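Local coordinates for protein peptidase, zinc-dependent (PDB 3LMC) that probably acts as a zinc-dependent metallopeptidase of the M54 family, carrying a zinc ion and, at a separate site, an iron ion, at residues A[58-63]-A[89-94]; A[63-68]-A[83-88]. All coordinates share one frame; numbering follows the deposited sequence.

Contact 1 (A[58-63]-A[89-94]); sequences LKLDMF and EKILLV
This is a buried, wholly apolar helix-on-sheet contact: L60 of helix 53-66 comes down on I91 and L93 of strand 90-94, an inner strand of the five-stranded mixed sheet. No hydrogen bond crosses between the segments, and the backbones stay well apart, L60 CA lying 8.1 Å from I91 CA; the contact is made by side-chain carbons alone. L60 does the work from the helix side. Its CD1 touches both I91 CG2, at 3.7 Å, and L93 CB, at 3.8 Å. The second methyl, L60 CD2, lies against the same isoleucine, 3.9 Å from I91 CG2 and 4.1 Å from I91 CD1. Both methyls of the leucine fork thus bear on I91 CG2, and CD1 alone also meets the base of the leucine two residues further along the strand. I91 and L93 both direct their CB atoms at the helix, whereas L92 between them turns to the other face of the sheet, where it meets L5 and V120; within the M54 family domain, helix 53-66 therefore packs on one face of the mixed sheet through I91 and L93. I91 presents CG2 because that methyl stands anti to the backbone N, with CG1 swung beside the N (chi1 -63°). Strand 90-94 lies between strands 3-7 and 117-120, both running parallel to it. L60 also packs on V117, and L93 on I119, which extends the apolar layer onto the neighbouring strand; F71 of the short helix 68-71 also touches I91.

Contact 2 (A[63-68]-A[83-88]); sequences FRRRMP and KFNHLH
The closest backbone approach between the end of helix 53-66 and the last turns of helix 78-88 is at R65 and N85, whose CA atoms are 6.5 Å apart, and the second helix is kinked at H86 and L87, where the regular bonding to the turn before is interrupted. N85 points into the gap and meets two arginines with the two ends of its amide. R64 NE donates to N85 OD1 at 2.7 Å, a short but bent bond (137° at the hydrogen), with the oxygen lying 30° out of the guanidinium plane. R64 runs extended from the helix, then bends at chi3 (54°), which turns the guanidinium toward N85 and the backbone of H86: H86 CA lies over the rim of one face, beside N85 O and 3.4 Å above the plane, and H86 CB sits 3.3 Å from R64 NH2. The other end of the amide, N85 ND2, rests against the aliphatic part of R65, 3.7 Å from R65 CB, while bonding to Y81 O one turn back in its own helix. That bond and the one to OD1 hold the amide at both ends. The remaining N-H groups of R64 are well used too: NH2 forms a salt bridge with D61 OD1 and bonds L115 O, and NH1 bonds G116 O. R65 NH1 pairs with D61 OD2. The Y81 hydroxyl bonds R64 O, tying helix 78-88 to the end of helix 53-66, while F71 of the intervening helix 68-71 packs on R64, whose guanidinium reaches the residues leading into strand 117-120.

How the contacts relate
Both contacts use helix 53-66, contact 1 on its sheet-facing side and contact 2 at its C-terminal end, and their centres lie about 9 Å apart. Along the chain, contact 2 is nested within the loop closed by contact 1; helix 78-88 is followed directly by strand 90-94. R64 joins them: its NH1 lies 3.0 Å from E89 O, probably a hydrogen bond, and its CB packs 3.7 Å from I91 CD1. D61, in the helix of contact 1, comes close to N85 and H86 of contact 2. Both contacts lie away from the zinc site of H149, H153 and H159 and from the four-cysteine iron site, joining helix 53-66 to strand 90-94 and to helix 78-88.

Contact 1 (A[58-63]-A[89-94])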
# COMPACT_ATOMS: atom_id res chain seq x y z
N LEU A 58 3.33 -10.22 6.95
CA LEU A 58 4.40 -11.18 7.24
C LEU A 58 4.59 -12.13 6.06
O LEU A 58 5.72 -12.45 5.66
CB LEU A 58 4.05 -12.00 8.50
CG LEU A 58 3.89 -11.19 9.80
CD1 LEU A 58 3.56 -12.08 10.99
CD2 LEU A 58 5.17 -10.40 10.07
N LYS A 59 3.47 -12.59 5.50
CA LYS A 59 3.49 -13.43 4.32
C LYS A 59 4.14 -12.70 3.13
O LYS A 59 4.82 -13.32 2.30
CB LYS A 59 2.07 -13.86 3.96
CG LYS A 59 2.00 -14.88 2.88
CD LYS A 59 0.54 -15.17 2.49
CE LYS A 59 0.45 -16.32 1.48
NZ LYS A 59 -0.97 -16.66 1.20
N LEU A 60 3.91 -11.39 3.04
CA LEU A 60 4.47 -10.58 1.97
C LEU A 60 6.00 -10.49 2.08
O LEU A 60 6.73 -10.57 1.09
CB LEU A 60 3.88 -9.17 2.00
CG LEU A 60 3.46 -8.55 0.67
CD1 LEU A 60 3.38 -7.04 0.81
CD2 LEU A 60 4.44 -8.94 -0.43
N ASP A 61 6.49 -10.30 3.30
CA ASP A 61 7.93 -10.33 3.52
C ASP A 61 8.49 -11.69 3.08
O ASP A 61 9.47 -11.77 2.34
CB ASP A 61 8.27 -10.06 4.97
CG ASP A 61 9.72 -10.39 5.30
OD1 ASP A 61 10.64 -9.69 4.81
OD2 ASP A 61 9.94 -11.37 6.03
N MSE A 62 7.87 -12.77 3.52
CA MSE A 62 8.34 -14.10 3.14
C MSE A 62 8.38 -14.29 1.62
O MSE A 62 9.31 -14.87 1.08
CB MSE A 62 7.47 -15.18 3.76
CG MSE A 62 7.50 -15.19 5.27
SE MSE A 62 6.67 -16.82 5.89
CE MSE A 62 7.28 -17.98 4.41
N PHE A 63 7.34 -13.80 0.94
CA PHE A 63 7.28 -13.89 -0.51
C PHE A 63 8.44 -13.14 -1.18
O PHE A 63 9.10 -13.65 -2.09
CB PHE A 63 5.94 -13.34 -1.03
CG PHE A 63 5.80 -13.42 -2.50
CD1 PHE A 63 5.44 -14.63 -3.11
CD2 PHE A 63 6.03 -12.31 -3.30
CE1 PHE A 63 5.31 -14.71 -4.49
CE2 PHE A 63 5.90 -12.38 -4.68
CZ PHE A 63 5.53 -13.59 -5.28
N GLU A 89 13.94 -3.20 -0.76
CA GLU A 89 12.88 -3.41 -1.74
C GLU A 89 11.52 -3.34 -1.06
O GLU A 89 10.95 -4.35 -0.65
CB GLU A 89 13.09 -4.74 -2.47
CG GLU A 89 14.50 -4.90 -3.03
CD GLU A 89 14.89 -3.79 -4.01
OE1 GLU A 89 14.01 -3.33 -4.78
OE2 GLU A 89 16.07 -3.39 -4.03
N LYS A 90 11.02 -2.12 -0.92
CA LYS A 90 9.76 -1.89 -0.23
C LYS A 90 8.65 -2.37 -1.13
O LYS A 90 8.70 -2.15 -2.34
CB LYS A 90 9.58 -0.40 0.03
CG LYS A 90 10.74 0.26 0.78
CD LYS A 90 11.11 -0.49 2.05
CE LYS A 90 12.18 0.30 2.86
NZ LYS A 90 12.57 -0.46 4.10
N ILE A 91 7.65 -3.04 -0.56
CA ILE A 91 6.50 -3.47 -1.35
C ILE A 91 5.19 -2.92 -0.80
O ILE A 91 4.93 -2.99 0.40
CB ILE A 91 6.41 -5.00 -1.38
CG1 ILE A 91 7.64 -5.57 -2.08
CG2 ILE A 91 5.09 -5.46 -2.02
CD1 ILE A 91 7.80 -7.08 -1.93
N LEU A 92 4.37 -2.37 -1.70
CA LEU A 92 2.98 -2.04 -1.39
C LEU A 92 2.08 -3.03 -2.14
O LEU A 92 2.05 -3.04 -3.37
CB LEU A 92 2.65 -0.61 -1.82
CG LEU A 92 1.16 -0.20 -1.73
CD1 LEU A 92 0.63 -0.38 -0.32
CD2 LEU A 92 0.89 1.24 -2.23
N LEU A 93 1.35 -3.85 -1.39
CA LEU A 93 0.38 -4.79 -1.96
C LEU A 93 -0.99 -4.09 -2.08
O LEU A 93 -1.49 -3.50 -1.12
CB LEU A 93 0.27 -6.02 -1.05
CG LEU A 93 -0.21 -7.39 -1.54
CD1 LEU A 93 -1.13 -8.05 -0.51
CD2 LEU A 93 -0.85 -7.35 -2.90
N VAL A 94 -1.59 -4.16 -3.26
CA VAL A 94 -2.95 -3.65 -3.47
C VAL A 94 -3.83 -4.88 -3.61
O VAL A 94 -3.71 -5.63 -4.57
CB VAL A 94 -3.03 -2.81 -4.75
CG1 VAL A 94 -4.48 -2.42 -5.04
CG2 VAL A 94 -2.16 -1.58 -4.62

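Contact 2 (A[63-68]-A[83-88])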
# COMPACT_ATOMS: atom_id res chain seq x y z
N PHE A 63 7.34 -13.80 0.94
CA PHE A 63 7.28 -13.89 -0.51
C PHE A 63 8.44 -13.14 -1.18
O PHE A 63 9.10 -13.65 -2.09
CB PHE A 63 5.94 -13.34 -1.03
CG PHE A 63 5.80 -13.42 -2.50
CD1 PHE A 63 5.44 -14.63 -3.11
CD2 PHE A 63 6.03 -12.31 -3.30
CE1 PHE A 63 5.31 -14.71 -4.49
CE2 PHE A 63 5.90 -12.38 -4.68
CZ PHE A 63 5.53 -13.59 -5.28
N ARG A 64 8.69 -11.91 -0.73
CA ARG A 64 9.80 -11.15 -1.27
C ARG A 64 11.12 -11.92 -1.11
O ARG A 64 11.88 -12.06 -2.06
CB ARG A 64 9.91 -9.79 -0.57
CG ARG A 64 11.10 -8.94 -1.03
CD ARG A 64 11.11 -7.60 -0.28
NE ARG A 64 11.06 -7.86 1.15
CZ ARG A 64 10.48 -7.06 2.04
NH1 ARG A 64 9.92 -5.92 1.66
NH2 ARG A 64 10.47 -7.41 3.32
N ARG A 65 11.39 -12.41 0.10
CA ARG A 65 12.67 -13.07 0.36
C ARG A 65 12.83 -14.30 -0.52
O ARG A 65 13.93 -14.62 -0.98
CB ARG A 65 12.82 -13.43 1.83
CG ARG A 65 14.06 -14.27 2.12
CD ARG A 65 14.44 -14.21 3.58
NE ARG A 65 13.39 -14.72 4.46
CZ ARG A 65 12.47 -13.96 5.06
NH1 ARG A 65 12.47 -12.65 4.88
NH2 ARG A 65 11.56 -14.52 5.84
N ARG A 66 11.71 -14.99 -0.77
CA ARG A 66 11.69 -16.21 -1.58
C ARG A 66 11.77 -15.88 -3.08
O ARG A 66 12.02 -16.77 -3.89
CB ARG A 66 10.42 -17.01 -1.24
CG ARG A 66 10.19 -18.28 -2.04
CD ARG A 66 8.93 -19.03 -1.57
NE ARG A 66 7.69 -18.39 -2.01
CZ ARG A 66 6.95 -18.81 -3.03
NH1 ARG A 66 7.30 -19.89 -3.73
NH2 ARG A 66 5.83 -18.15 -3.35
N MSE A 67 11.60 -14.61 -3.45
CA MSE A 67 11.49 -14.24 -4.87
C MSE A 67 12.52 -13.22 -5.38
O MSE A 67 12.15 -12.15 -5.84
CB MSE A 67 10.08 -13.73 -5.19
CG MSE A 67 8.97 -14.78 -5.05
SE MSE A 67 9.19 -16.33 -6.27
CE MSE A 67 8.60 -15.54 -7.92
N PRO A 68 13.82 -13.56 -5.31
CA PRO A 68 14.87 -12.68 -5.84
C PRO A 68 14.66 -12.37 -7.31
O PRO A 68 14.89 -11.24 -7.76
CB PRO A 68 16.15 -13.52 -5.68
CG PRO A 68 15.84 -14.51 -4.64
CD PRO A 68 14.38 -14.79 -4.71
N LYS A 83 19.65 -11.24 3.29
CA LYS A 83 19.73 -10.60 4.59
C LYS A 83 19.00 -9.27 4.65
O LYS A 83 18.41 -8.92 5.67
CB LYS A 83 21.20 -10.39 5.01
CG LYS A 83 21.98 -11.68 5.19
CD LYS A 83 23.40 -11.40 5.67
CE LYS A 83 24.22 -12.68 5.84
NZ LYS A 83 24.01 -13.37 7.14
N PHE A 84 19.03 -8.52 3.55
CA PHE A 84 18.59 -7.13 3.64
C PHE A 84 17.44 -6.71 2.72
O PHE A 84 17.23 -5.51 2.53
CB PHE A 84 19.78 -6.19 3.43
CG PHE A 84 20.94 -6.43 4.38
CD1 PHE A 84 20.79 -6.25 5.74
CD2 PHE A 84 22.18 -6.80 3.89
CE1 PHE A 84 21.86 -6.45 6.61
CE2 PHE A 84 23.27 -7.00 4.76
CZ PHE A 84 23.11 -6.83 6.11
N ASN A 85 16.70 -7.67 2.15
CA ASN A 85 15.63 -7.33 1.20
C ASN A 85 14.59 -6.35 1.77
O ASN A 85 14.07 -5.50 1.04
CB ASN A 85 14.94 -8.58 0.61
CG ASN A 85 14.30 -9.47 1.68
OD1 ASN A 85 13.17 -9.21 2.11
ND2 ASN A 85 15.01 -10.51 2.11
N HIS A 86 14.29 -6.47 3.06
CA HIS A 86 13.30 -5.60 3.70
C HIS A 86 13.77 -4.14 3.85
O HIS A 86 12.94 -3.25 4.02
CB HIS A 86 12.91 -6.16 5.08
CG HIS A 86 14.06 -6.26 6.03
ND1 HIS A 86 15.06 -7.19 5.90
CD2 HIS A 86 14.36 -5.53 7.14
CE1 HIS A 86 15.93 -7.04 6.88
NE2 HIS A 86 15.54 -6.04 7.64
N LEU A 87 15.08 -3.90 3.79
CA LEU A 87 15.59 -2.52 3.89
C LEU A 87 15.51 -1.83 2.53
O LEU A 87 15.33 -0.61 2.44
CB LEU A 87 17.06 -2.47 4.37
CG LEU A 87 17.57 -3.29 5.56
CD1 LEU A 87 19.05 -2.96 5.87
CD2 LEU A 87 16.70 -3.05 6.79
N HIS A 88 15.63 -2.62 1.46
CA HIS A 88 15.88 -2.05 0.14
C HIS A 88 14.72 -2.13 -0.83
O HIS A 88 14.54 -1.24 -1.66
CB HIS A 88 17.12 -2.69 -0.48
CG HIS A 88 18.38 -2.37 0.25
ND1 HIS A 88 19.14 -1.26 -0.04
CD2 HIS A 88 19.01 -3.00 1.27
CE1 HIS A 88 20.18 -1.22 0.77
NE2 HIS A 88 20.13 -2.27 1.57